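Local coordinates for protein aminotransferase class-III (Sphaerobacter thermophilus DSM 20745, PDB 6K8H) that belongs to the class-III aminotransferases, being an omega-transaminase of the pyridoxal-phosphate-dependent aminotransferase clan, and forms an assembly of two chains, at residues G32-T35 / R36-V39; Q380-L383 / A384-R387; L391-Q394 / E395-F398; A405-R409 / G410-T414; D435-A438 / A439-D443. All coordinates share one frame; numbering follows the deposited sequence.

Interaction 1: G32-T35 / R36-V39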
loop_
_atom_site.group_PDB
_atom_site.type_symbol
_atom_site.label_atom_id
_atom_site.label_comp_id
_atom_site.label_asym_id
_atom_site.label_seq_id
_atom_site.Cartn_x
_atom_site.Cartn_y
_atom_site.Cartn_z
ATOM N N GLY B 32 -8.714 -17.374 -9.800
ATOM C CA GLY B 32 -10.096 -17.562 -9.384
ATOM C C GLY B 32 -10.978 -16.356 -9.606
ATOM O O GLY B 32 -11.992 -16.196 -8.923
ATOM N N GLY B 33 -10.607 -15.485 -10.536
ATOM C CA GLY B 33 -11.356 -14.272 -10.768
ATOM C C GLY B 33 -11.290 -13.310 -9.609
ATOM O O GLY B 33 -12.199 -12.492 -9.438
ATOM N N ASN B 34 -10.234 -13.385 -8.803
ATOM C CA ASN B 34 -10.199 -12.692 -7.532
ATOM C C ASN B 34 -8.935 -11.856 -7.431
ATOM O O ASN B 34 -7.849 -12.287 -7.838
ATOM C CB ASN B 34 -10.265 -13.678 -6.366
ATOM C CG ASN B 34 -10.233 -12.985 -5.017
ATOM O OD1 ASN B 34 -9.202 -12.978 -4.312
ATOM N ND2 ASN B 34 -11.361 -12.405 -4.645
ATOM N N THR B 35 -9.099 -10.648 -6.882
ATOM C CA THR B 35 -7.966 -9.729 -6.599
ATOM C C THR B 35 -8.024 -9.233 -5.150
ATOM O O THR B 35 -7.172 -8.428 -4.782
ATOM C CB THR B 35 -7.863 -8.588 -7.615
ATOM O OG1 THR B 35 -6.624 -7.926 -7.366
ATOM C CG2 THR B 35 -9.020 -7.617 -7.534
ATOM N N ARG B 36 -9.027 -9.674 -4.387
ATOM C CA ARG B 36 -9.172 -9.283 -2.959
ATOM C C ARG B 36 -9.817 -10.481 -2.254
ATOM O O ARG B 36 -11.008 -10.718 -2.493
ATOM C CB ARG B 36 -9.995 -7.996 -2.869
ATOM C CG ARG B 36 -9.946 -7.286 -1.527
ATOM C CD ARG B 36 -10.766 -6.019 -1.650
ATOM N NE ARG B 36 -11.267 -5.521 -0.382
ATOM C CZ ARG B 36 -12.172 -4.559 -0.261
ATOM N NH1 ARG B 36 -12.680 -3.991 -1.340
ATOM N NH2 ARG B 36 -12.561 -4.167 0.936
ATOM N N THR B 37 -9.083 -11.176 -1.388
ATOM C CA THR B 37 -9.645 -12.411 -0.841
ATOM C C THR B 37 -10.955 -12.146 -0.101
ATOM O O THR B 37 -11.890 -12.955 -0.168
ATOM C CB THR B 37 -8.638 -13.098 0.089
ATOM O OG1 THR B 37 -7.358 -13.189 -0.551
ATOM C CG2 THR B 37 -9.113 -14.498 0.434
ATOM N N THR B 38 -11.042 -11.004 0.588
ATOM C CA THR B 38 -12.196 -10.687 1.433
ATOM C C THR B 38 -13.515 -10.698 0.671
ATOM O O THR B 38 -14.555 -11.054 1.241
ATOM C CB THR B 38 -11.994 -9.317 2.080
ATOM O OG1 THR B 38 -10.618 -9.177 2.478
ATOM C CG2 THR B 38 -12.885 -9.165 3.290
ATOM N N VAL B 39 -13.506 -10.304 -0.606
ATOM C CA VAL B 39 -14.749 -10.099 -1.339
ATOM C C VAL B 39 -15.138 -11.302 -2.176
ATOM O O VAL B 39 -16.163 -11.254 -2.869
ATOM C CB VAL B 39 -14.685 -8.831 -2.220
ATOM C CG1 VAL B 39 -14.351 -7.617 -1.372
ATOM C CG2 VAL B 39 -13.667 -9.009 -3.348
#
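Asn34 and Arg36 meet where the loop after helix 18-29 enters the short 3-10 turn 37-39. This loop lies in the interface between the two subunits. The side-chain amide of Asn34 reaches forward along the chain, and ND2 donates to Arg36 O at 2.8 Å. The N-H points nearly straight at the oxygen (158°). That oxygen lies close to the amide plane of Asn34, but the donor stands well above the carbonyl plane of Arg36. Val39 N donates to Arg36 O from the other face, at 3.2 Å. One carbonyl oxygen thus holds both the asparagine and the 3-10 turn. The other end of the amide, Asn34 OD1, accepts from Arg122 NH1 of the second subunit.

Thr35 is the link between the two. Its OG1 is hydrogen-bonded to Phe123 N of the second subunit. The Arg36 side chain turns away with CG anti to the backbone N (chi1 -166°) and runs extended to NE. The side chain lies about 7 Å from the bound (5-hydroxy-4,6-dimethylpyridin-3-yl)methyl dihydrogen phosphate, and NH1 is hydrogen-bonded to Asn70 OD1. Val39 CG1 sits 3.7 Å above one face of the Arg36 guanidinium, offset toward its rim.

Interaction 2: Q380-L383 / A384-R387; sequences QRPL and ADYR
Pro382 and Asp385 close a type I beta turn. Asp385 N donates to Pro382 O at 3.3 Å, a long bond with a fairly straight N-H (157°). The N-H comes in from above the carbonyl plane. Pro382 O has a second partner in Asn388 ND2, a few residues further on.

The side chains at the turn leave it in different directions. The pyrrolidine of Pro382 is puckered C-gamma endo. Asp385 carries CG anti to its own carbonyl carbon (chi1 -59°), which turns the carboxylate toward the proline ring. Pro382 CG and Asp385 OD2 are the nearest side-chain atoms of the pair, 4.3 Å apart. That is a loose contact on the exposed side. Leu383 differs: its branched end leads away from Ala384-Arg387 to strand 366-370. In Tyr386, CG lies between the backbone N and the carbonyl carbon (chi1 81°), and this sets the ring beside the Arg387 side chain. Arg387 CG packs over one face of the tyrosine ring, near the rim. The phenol oxygen in turn lies 3.2 Å above the Arg387 guanidinium plane, and Tyr386 OH is hydrogen-bonded to Asp151 OD2.

The turn lies in the loop between strand 373-377 and helix 393-408. Leu383 rests on Gln366 and Thr368 of strand 366-370, while Ala384 packs on a loop at Tyr231 and Glu234.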
loop_
_atom_site.group_PDB
_atom_site.type_symbol
_atom_site.label_atom_id
_atom_site.label_comp_id
_atom_site.label_asym_id
_atom_site.label_seq_id
_atom_site.Cartn_x
_atom_site.Cartn_y
_atom_site.Cartn_z
ATOM N N GLN B 380 -24.801 -16.868 22.963
ATOM C CA GLN B 380 -24.735 -16.059 24.168
ATOM C C GLN B 380 -23.470 -16.349 24.973
ATOM O O GLN B 380 -23.472 -16.260 26.204
ATOM C CB GLN B 380 -25.999 -16.254 25.007
ATOM C CG GLN B 380 -27.175 -15.458 24.427
ATOM C CD GLN B 380 -28.488 -15.669 25.150
ATOM O OE1 GLN B 380 -28.750 -16.735 25.707
ATOM N NE2 GLN B 380 -29.335 -14.646 25.129
ATOM N N ARG B 381 -22.367 -16.686 24.280
ATOM C CA ARG B 381 -21.099 -16.862 24.975
ATOM C C ARG B 381 -20.479 -15.512 25.313
ATOM O O ARG B 381 -20.546 -14.578 24.507
ATOM C CB ARG B 381 -20.125 -17.671 24.124
ATOM C CG ARG B 381 -20.628 -19.066 23.818
ATOM C CD ARG B 381 -19.578 -19.916 23.101
ATOM N NE ARG B 381 -19.277 -19.410 21.770
ATOM C CZ ARG B 381 -19.997 -19.684 20.691
ATOM N NH1 ARG B 381 -21.075 -20.461 20.783
ATOM N NH2 ARG B 381 -19.630 -19.195 19.512
ATOM N N PRO B 382 -19.872 -15.386 26.495
ATOM C CA PRO B 382 -19.183 -14.134 26.854
ATOM C C PRO B 382 -17.939 -13.948 25.995
ATOM O O PRO B 382 -16.979 -14.717 26.097
ATOM C CB PRO B 382 -18.825 -14.332 28.330
ATOM C CG PRO B 382 -18.783 -15.826 28.525
ATOM C CD PRO B 382 -19.689 -16.446 27.502
ATOM N N LEU B 383 -17.948 -12.904 25.167
ATOM C CA LEU B 383 -16.841 -12.651 24.254
ATOM C C LEU B 383 -15.614 -12.092 24.961
ATOM O O LEU B 383 -14.550 -11.977 24.334
ATOM C CB LEU B 383 -17.306 -11.702 23.153
ATOM C CG LEU B 383 -18.398 -12.342 22.297
ATOM C CD1 LEU B 383 -19.288 -11.286 21.663
ATOM C CD2 LEU B 383 -17.729 -13.232 21.250
ATOM N N ALA B 384 -15.740 -11.760 26.249
ATOM C CA ALA B 384 -14.591 -11.375 27.056
ATOM C C ALA B 384 -13.557 -12.487 27.135
ATOM O O ALA B 384 -12.379 -12.210 27.400
ATOM C CB ALA B 384 -15.056 -10.973 28.461
ATOM N N ASP B 385 -13.969 -13.736 26.927
ATOM C CA ASP B 385 -13.058 -14.857 26.721
ATOM C C ASP B 385 -12.953 -15.062 25.212
ATOM O O ASP B 385 -13.874 -15.605 24.593
ATOM C CB ASP B 385 -13.570 -16.115 27.430
ATOM C CG ASP B 385 -13.740 -15.920 28.942
ATOM O OD1 ASP B 385 -12.984 -15.123 29.539
ATOM O OD2 ASP B 385 -14.632 -16.566 29.549
ATOM N N TYR B 386 -11.824 -14.642 24.623
ATOM C CA TYR B 386 -11.776 -14.433 23.178
ATOM C C TYR B 386 -11.999 -15.720 22.398
ATOM O O TYR B 386 -12.507 -15.685 21.270
ATOM C CB TYR B 386 -10.440 -13.776 22.785
ATOM C CG TYR B 386 -9.244 -14.696 22.650
ATOM C CD1 TYR B 386 -8.971 -15.355 21.450
ATOM C CD2 TYR B 386 -8.350 -14.866 23.702
ATOM C CE1 TYR B 386 -7.861 -16.184 21.319
ATOM C CE2 TYR B 386 -7.233 -15.693 23.578
ATOM C CZ TYR B 386 -6.996 -16.345 22.385
ATOM O OH TYR B 386 -5.881 -17.161 22.256
ATOM N N ARG B 387 -11.658 -16.863 22.982
ATOM C CA ARG B 387 -11.828 -18.111 22.256
ATOM C C ARG B 387 -13.291 -18.443 22.030
ATOM O O ARG B 387 -13.593 -19.291 21.186
ATOM C CB ARG B 387 -11.103 -19.246 22.972
ATOM C CG ARG B 387 -9.579 -19.104 22.888
ATOM C CD ARG B 387 -8.909 -20.452 22.906
ATOM N NE ARG B 387 -7.460 -20.374 23.030
ATOM C CZ ARG B 387 -6.618 -20.352 21.996
ATOM N NH1 ARG B 387 -7.091 -20.389 20.757
ATOM N NH2 ARG B 387 -5.307 -20.299 22.200
#

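Interaction 3: L391-Q394 / E395-F398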
loop_
_atom_site.group_PDB
_atom_site.type_symbol
_atom_site.label_atom_id
_atom_site.label_comp_id
_atom_site.label_asym_id
_atom_site.label_seq_id
_atom_site.Cartn_x
_atom_site.Cartn_y
_atom_site.Cartn_z
ATOM N N LEU B 391 -16.752 -19.826 15.893
ATOM C CA LEU B 391 -18.066 -20.406 15.640
ATOM C C LEU B 391 -17.968 -21.899 15.350
ATOM O O LEU B 391 -17.035 -22.363 14.683
ATOM C CB LEU B 391 -18.749 -19.700 14.463
ATOM C CG LEU B 391 -19.045 -18.208 14.645
ATOM C CD1 LEU B 391 -19.922 -17.671 13.523
ATOM C CD2 LEU B 391 -19.696 -17.957 16.005
ATOM N N SER B 392 -18.954 -22.645 15.843
ATOM C CA SER B 392 -19.092 -24.048 15.494
ATOM C C SER B 392 -19.609 -24.179 14.064
ATOM O O SER B 392 -20.011 -23.198 13.430
ATOM C CB SER B 392 -20.048 -24.739 16.464
ATOM O OG SER B 392 -21.355 -24.192 16.340
ATOM N N ALA B 393 -19.602 -25.416 13.557
ATOM C CA ALA B 393 -20.155 -25.675 12.230
ATOM C C ALA B 393 -21.623 -25.275 12.154
ATOM O O ALA B 393 -22.050 -24.637 11.182
ATOM C CB ALA B 393 -19.988 -27.150 11.866
ATOM N N GLN B 394 -22.407 -25.628 13.178
ATOM C CA GLN B 394 -23.821 -25.267 13.201
ATOM C C GLN B 394 -23.998 -23.758 13.187
ATOM O O GLN B 394 -24.874 -23.227 12.487
ATOM C CB GLN B 394 -24.499 -25.858 14.436
ATOM C CG GLN B 394 -25.871 -25.269 14.702
ATOM C CD GLN B 394 -26.621 -25.988 15.802
ATOM O OE1 GLN B 394 -26.907 -25.423 16.857
ATOM N NE2 GLN B 394 -26.938 -27.239 15.563
ATOM N N GLU B 395 -23.173 -23.051 13.954
ATOM C CA GLU B 395 -23.271 -21.598 13.976
ATOM C C GLU B 395 -22.860 -20.990 12.642
ATOM O O GLU B 395 -23.503 -20.044 12.169
ATOM C CB GLU B 395 -22.436 -21.042 15.127
ATOM C CG GLU B 395 -23.139 -21.224 16.461
ATOM C CD GLU B 395 -22.214 -21.130 17.660
ATOM O OE1 GLU B 395 -20.976 -21.038 17.471
ATOM O OE2 GLU B 395 -22.745 -21.168 18.798
ATOM N N ARG B 396 -21.808 -21.522 12.007
ATOM C CA ARG B 396 -21.417 -21.011 10.695
ATOM C C ARG B 396 -22.540 -21.198 9.675
ATOM O O ARG B 396 -22.866 -20.274 8.920
ATOM C CB ARG B 396 -20.117 -21.680 10.216
ATOM C CG ARG B 396 -18.874 -21.247 10.996
ATOM C CD ARG B 396 -17.566 -21.723 10.333
ATOM N NE ARG B 396 -17.522 -23.175 10.123
ATOM C CZ ARG B 396 -16.991 -24.052 10.979
ATOM N NH1 ARG B 396 -16.449 -23.638 12.116
ATOM N NH2 ARG B 396 -16.996 -25.348 10.694
ATOM N N ALA B 397 -23.158 -22.385 9.651
ATOM C CA ALA B 397 -24.264 -22.623 8.714
ATOM C C ALA B 397 -25.465 -21.710 8.992
ATOM O O ALA B 397 -26.076 -21.171 8.057
ATOM C CB ALA B 397 -24.689 -24.092 8.764
ATOM N N PHE B 398 -25.823 -21.530 10.271
ATOM C CA PHE B 398 -26.983 -20.703 10.613
ATOM C C PHE B 398 -26.739 -19.228 10.287
ATOM O O PHE B 398 -27.601 -18.555 9.693
ATOM C CB PHE B 398 -27.337 -20.893 12.094
ATOM C CG PHE B 398 -28.680 -20.345 12.472
ATOM C CD1 PHE B 398 -29.850 -21.033 12.162
ATOM C CD2 PHE B 398 -28.779 -19.137 13.127
ATOM C CE1 PHE B 398 -31.094 -20.518 12.514
ATOM C CE2 PHE B 398 -30.020 -18.611 13.478
ATOM C CZ PHE B 398 -31.176 -19.301 13.171
#
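A capping box made by Ser392 and Glu395 starts helix 393-408. Ser392 is the N-cap, and its OG accepts from Glu395 N at 3.2 Å. OG can do this because it stands between the backbone N and the carbonyl carbon (chi1 64°). The return bond runs from Ser392 N to Glu395 OE1 at 3.1 Å and is nearly straight (168°). It meets the oxygen on its anti side, somewhat out of the carboxylate plane. In the glutamate CG stands anti to the carbonyl carbon, and the extended chain beyond it brings the carboxylate back to the serine. Its OE2 forms a salt bridge with Arg381, so the whole carboxylate is held.

Leu391 crosses the glutamate at about a right angle, with CD2 3.6 Å from OE1. Leu391 CB also touches Arg396 CG at 3.8 Å. The arginine chain bends at chi3 (-56°) and folds back over the first turn. One face of its guanidinium covers Ala393 CA, which lies 3.5 Å from the plane. Backbone bonds from Arg396, Ala397 and Phe398 to residues 392-394 begin the helix proper.

The first turn is at the surface. Leu391 packs on His379 in the loop after strand 373-377, and Phe398 lies against Leu441, Ala444 and Arg445 of helix 427-445.

Interaction 4: A405-R409 / G410-T414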
loop_
_atom_site.group_PDB
_atom_site.type_symbol
_atom_site.label_atom_id
_atom_site.label_comp_id
_atom_site.label_asym_id
_atom_site.label_seq_id
_atom_site.Cartn_x
_atom_site.Cartn_y
_atom_site.Cartn_z
ATOM N N ALA B 405 -30.148 -14.695 3.412
ATOM C CA ALA B 405 -31.496 -14.123 3.392
ATOM C C ALA B 405 -31.453 -12.600 3.422
ATOM O O ALA B 405 -32.199 -11.935 2.687
ATOM C CB ALA B 405 -32.323 -14.658 4.561
ATOM N N LEU B 406 -30.583 -12.026 4.266
ATOM C CA LEU B 406 -30.443 -10.572 4.288
ATOM C C LEU B 406 -30.049 -10.052 2.909
ATOM O O LEU B 406 -30.628 -9.077 2.417
ATOM C CB LEU B 406 -29.417 -10.142 5.347
ATOM C CG LEU B 406 -29.883 -10.179 6.810
ATOM C CD1 LEU B 406 -28.712 -9.963 7.783
ATOM C CD2 LEU B 406 -30.992 -9.149 7.046
ATOM N N MET B 407 -29.062 -10.699 2.274
ATOM C CA MET B 407 -28.649 -10.315 0.927
ATOM C C MET B 407 -29.826 -10.315 -0.034
ATOM O O MET B 407 -29.933 -9.437 -0.897
ATOM C CB MET B 407 -27.560 -11.257 0.406
ATOM C CG MET B 407 -26.170 -10.986 0.974
ATOM S SD MET B 407 -25.456 -9.463 0.315
ATOM C CE MET B 407 -25.128 -9.906 -1.398
ATOM N N GLY B 408 -30.699 -11.315 0.076
ATOM C CA GLY B 408 -31.858 -11.346 -0.797
ATOM C C GLY B 408 -32.978 -10.407 -0.410
ATOM O O GLY B 408 -33.952 -10.287 -1.158
ATOM N N ARG B 409 -32.839 -9.749 0.742
ATOM C CA ARG B 409 -33.876 -8.832 1.284
ATOM C C ARG B 409 -33.408 -7.372 1.272
ATOM O O ARG B 409 -33.853 -6.619 2.132
ATOM C CB ARG B 409 -34.340 -9.265 2.675
ATOM C CG ARG B 409 -35.214 -10.506 2.670
ATOM C CD ARG B 409 -35.860 -10.754 4.013
ATOM N NE ARG B 409 -36.598 -12.001 3.975
ATOM C CZ ARG B 409 -37.865 -12.119 3.608
ATOM N NH1 ARG B 409 -38.565 -11.052 3.251
ATOM N NH2 ARG B 409 -38.425 -13.316 3.607
ATOM N N GLY B 410 -32.465 -7.023 0.400
ATOM C CA GLY B 410 -32.040 -5.645 0.296
ATOM C C GLY B 410 -31.044 -5.193 1.338
ATOM O O GLY B 410 -30.901 -3.985 1.545
ATOM N N ILE B 411 -30.345 -6.115 1.998
ATOM C CA ILE B 411 -29.342 -5.772 3.007
ATOM C C ILE B 411 -28.006 -6.416 2.639
ATOM O O ILE B 411 -27.919 -7.637 2.459
ATOM C CB ILE B 411 -29.770 -6.212 4.420
ATOM C CG1 ILE B 411 -31.114 -5.586 4.821
ATOM C CG2 ILE B 411 -28.684 -5.839 5.431
ATOM C CD1 ILE B 411 -31.047 -4.098 5.116
ATOM N N PHE B 412 -26.968 -5.598 2.553
ATOM C CA PHE B 412 -25.607 -6.048 2.289
ATOM C C PHE B 412 -24.816 -5.875 3.580
ATOM O O PHE B 412 -24.570 -4.745 4.011
ATOM C CB PHE B 412 -24.998 -5.247 1.135
ATOM C CG PHE B 412 -23.560 -5.582 0.824
ATOM C CD1 PHE B 412 -23.129 -6.897 0.727
ATOM C CD2 PHE B 412 -22.649 -4.565 0.590
ATOM C CE1 PHE B 412 -21.794 -7.190 0.434
ATOM C CE2 PHE B 412 -21.320 -4.832 0.300
ATOM C CZ PHE B 412 -20.891 -6.158 0.216
ATOM N N ILE B 413 -24.435 -6.992 4.204
ATOM C CA ILE B 413 -23.648 -6.990 5.432
ATOM C C ILE B 413 -22.554 -8.041 5.263
ATOM O O ILE B 413 -22.613 -8.877 4.361
ATOM C CB ILE B 413 -24.508 -7.259 6.696
ATOM C CG1 ILE B 413 -23.765 -6.822 7.972
ATOM C CG2 ILE B 413 -24.963 -8.720 6.741
ATOM C CD1 ILE B 413 -24.672 -6.593 9.168
ATOM N N THR B 414 -21.519 -7.969 6.108
ATOM C CA THR B 414 -20.458 -8.962 6.009
ATOM C C THR B 414 -20.977 -10.350 6.381
ATOM O O THR B 414 -21.959 -10.485 7.119
ATOM C CB THR B 414 -19.269 -8.619 6.906
ATOM O OG1 THR B 414 -19.652 -8.700 8.286
ATOM C CG2 THR B 414 -18.718 -7.233 6.582
HETATM O O HOH W 1 -31.718 -7.503 -2.615
#
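Met407 and Phe412 pack side by side where helix 393-408 gives way to strand 411-412. The methionine can be followed outward. Its CA makes a C-H...O contact with Ile411 O at 3.2 Å. CB and CG then pass the same oxygen at a longer range. The bend at chi2 (-72°) brings SD to the edge of the Phe412 ring, 3.5 Å from CD1, and SD also lies 3.7 Å from Ile411 O. The sulfur lies 4.8 Å from the ring centroid and 79° off the ring normal, a Met-aromatic contact near the plane of the ring. A second bend at chi3 sets CE, the tip, 4.2 Å from Phe412 CD1.

Leu406 O holds the backbone where the helix ends. Ile411 N donates to it at 3.0 Å, and Arg409 N reaches it from the opposite face at 2.9 Å. Gly410 makes the turn with a positive phi (81°). A water donates to Met407 O and accepts weakly from Gly410 N. Met407 O is also hydrogen-bonded to Arg64 NE of strand 63-66. Leu406 packs against the strand residues: CB and CD2 lie against Ile411 CB, and CD1 touches Ile413 CG2 at 4.1 Å.

Strand 411-412 runs parallel to 63-66 as the outermost strand of a small sheet within this chain, with Gly410 and Phe412 bonded to Leu65. Ile411 packs on Ala436 of helix 427-445, and Phe412 also meets Met99 of the second subunit.

Interaction 5: D435-A438 / A439-D443; sequences DAFA and AALQD
Ala436 O accepts from Ala440 N at 2.9 Å, one of the two shortest bonds across this turn of alpha helix 427-445. The other is Leu441 N to Phe437 O, also 2.9 Å. Ala439 N to Asp435 O and Gln442 N to Ala438 O, both 3.1 Å, complete four consecutive i to i+4 bonds. This is helix packing in the C-terminal part of the chain.

Phe437 and Leu441 stand one turn apart on the buried side. Both put CG anti to the backbone N, Phe437 with chi1 177° and Leu441 with chi1 -158°. This sends the two side chains out beside each other. They touch through Phe437 CE2 and Leu441 CD2 at 4.0 Å, and the methyl approaches the ring obliquely. The phenyl group touches two other helices, packing on Val354, Val357 and Leu358 of 337-361 and on Val402 of 393-408.

The small residues do the rest. Ala440 is buried against Ala405 and Leu406 of helix 393-408, and its methyl CB lies 3.4 Å from Ala436 O. Ala438 packs on Val357 of helix 337-361. Such short side chains let neighbouring helices come close to the backbone. Gln442 is only partly exposed. Its chain is extended beyond CG but starts anti to the carbonyl carbon (chi1 -69°). That places it alongside the preceding turn, with Gln442 CG 3.4 Å from Ala438 O.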
loop_
_atom_site.group_PDB
_atom_site.type_symbol
_atom_site.label_atom_id
_atom_site.label_comp_id
_atom_site.label_asym_id
_atom_site.label_seq_id
_atom_site.Cartn_x
_atom_site.Cartn_y
_atom_site.Cartn_z
ATOM N N ASP B 435 -36.138 -4.771 10.408
ATOM C CA ASP B 435 -37.218 -5.553 9.800
ATOM C C ASP B 435 -36.671 -6.679 8.927
ATOM O O ASP B 435 -37.163 -7.824 8.980
ATOM C CB ASP B 435 -38.124 -4.637 8.976
ATOM C CG ASP B 435 -38.941 -3.684 9.843
ATOM O OD1 ASP B 435 -38.943 -3.850 11.086
ATOM O OD2 ASP B 435 -39.585 -2.772 9.283
ATOM N N ALA B 436 -35.657 -6.372 8.104
ATOM C CA ALA B 436 -35.067 -7.393 7.246
ATOM C C ALA B 436 -34.394 -8.485 8.058
ATOM O O ALA B 436 -34.407 -9.650 7.650
ATOM C CB ALA B 436 -34.075 -6.758 6.276
ATOM N N PHE B 437 -33.797 -8.132 9.196
ATOM C CA PHE B 437 -33.164 -9.133 10.046
ATOM C C PHE B 437 -34.204 -10.066 10.642
ATOM O O PHE B 437 -33.987 -11.282 10.705
ATOM C CB PHE B 437 -32.342 -8.467 11.161
ATOM C CG PHE B 437 -31.723 -9.453 12.118
ATOM C CD1 PHE B 437 -30.601 -10.181 11.751
ATOM C CD2 PHE B 437 -32.270 -9.674 13.372
ATOM C CE1 PHE B 437 -30.044 -11.110 12.608
ATOM C CE2 PHE B 437 -31.705 -10.614 14.241
ATOM C CZ PHE B 437 -30.599 -11.326 13.854
ATOM N N ALA B 438 -35.340 -9.519 11.080
ATOM C CA ALA B 438 -36.423 -10.372 11.576
ATOM C C ALA B 438 -36.875 -11.362 10.505
ATOM O O ALA B 438 -37.017 -12.574 10.757
ATOM C CB ALA B 438 -37.595 -9.505 12.043
ATOM N N ALA B 439 -37.075 -10.867 9.286
ATOM C CA ALA B 439 -37.480 -11.768 8.210
ATOM C C ALA B 439 -36.397 -12.804 7.905
ATOM O O ALA B 439 -36.702 -13.976 7.646
ATOM C CB ALA B 439 -37.829 -10.964 6.962
ATOM N N ALA B 440 -35.123 -12.396 7.942
ATOM C CA ALA B 440 -34.027 -13.316 7.639
ATOM C C ALA B 440 -33.897 -14.401 8.699
ATOM O O ALA B 440 -33.569 -15.550 8.388
ATOM C CB ALA B 440 -32.708 -12.545 7.522
ATOM N N LEU B 441 -34.105 -14.044 9.962
ATOM C CA LEU B 441 -34.107 -15.036 11.028
ATOM C C LEU B 441 -35.218 -16.063 10.806
ATOM O O LEU B 441 -34.984 -17.285 10.903
ATOM C CB LEU B 441 -34.252 -14.323 12.373
ATOM C CG LEU B 441 -33.808 -14.947 13.695
ATOM C CD1 LEU B 441 -32.381 -15.472 13.594
ATOM C CD2 LEU B 441 -33.938 -13.893 14.801
ATOM N N GLN B 442 -36.404 -15.589 10.428
ATOM C CA GLN B 442 -37.521 -16.533 10.173
ATOM C C GLN B 442 -37.111 -17.466 9.025
ATOM O O GLN B 442 -37.227 -18.683 9.190
ATOM C CB GLN B 442 -38.796 -15.749 9.873
ATOM C CG GLN B 442 -39.337 -15.019 11.091
ATOM C CD GLN B 442 -40.384 -13.988 10.750
ATOM O OE1 GLN B 442 -40.870 -13.921 9.624
ATOM N NE2 GLN B 442 -40.733 -13.163 11.727
ATOM N N ASP B 443 -36.557 -16.906 7.948
ATOM C CA ASP B 443 -36.075 -17.719 6.832
ATOM C C ASP B 443 -35.080 -18.775 7.291
ATOM O O ASP B 443 -35.189 -19.952 6.927
ATOM C CB ASP B 443 -35.414 -16.841 5.790
ATOM C CG ASP B 443 -36.384 -15.965 5.062
ATOM O OD1 ASP B 443 -37.614 -16.060 5.269
ATOM O OD2 ASP B 443 -35.886 -15.176 4.250
#

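How the interactions relate
Interactions 2 to 5 form a chain of touching neighbours in the C-terminal part of the subunit. Interaction 2 meets interaction 3 through the salt bridge of Arg381 NH1 and Glu395 OE2, 2.7 Å. Interactions 3 and 4 are near the two ends of helix 393-408, with centres about 18 Å apart. Interaction 5, on helix 427-445, touches both: Phe398 CE2 lies 3.9 Å from Leu441 CD1, and Arg409 NH2 forms a 3.2 Å salt bridge with Asp443 OD2. Interaction 1 touches none of the others and lies in the subunit interface, which Phe412 of interaction 4 also reaches. Its Arg36 side chain is about 7 Å from the bound (5-hydroxy-4,6-dimethylpyridin-3-yl)methyl dihydrogen phosphate.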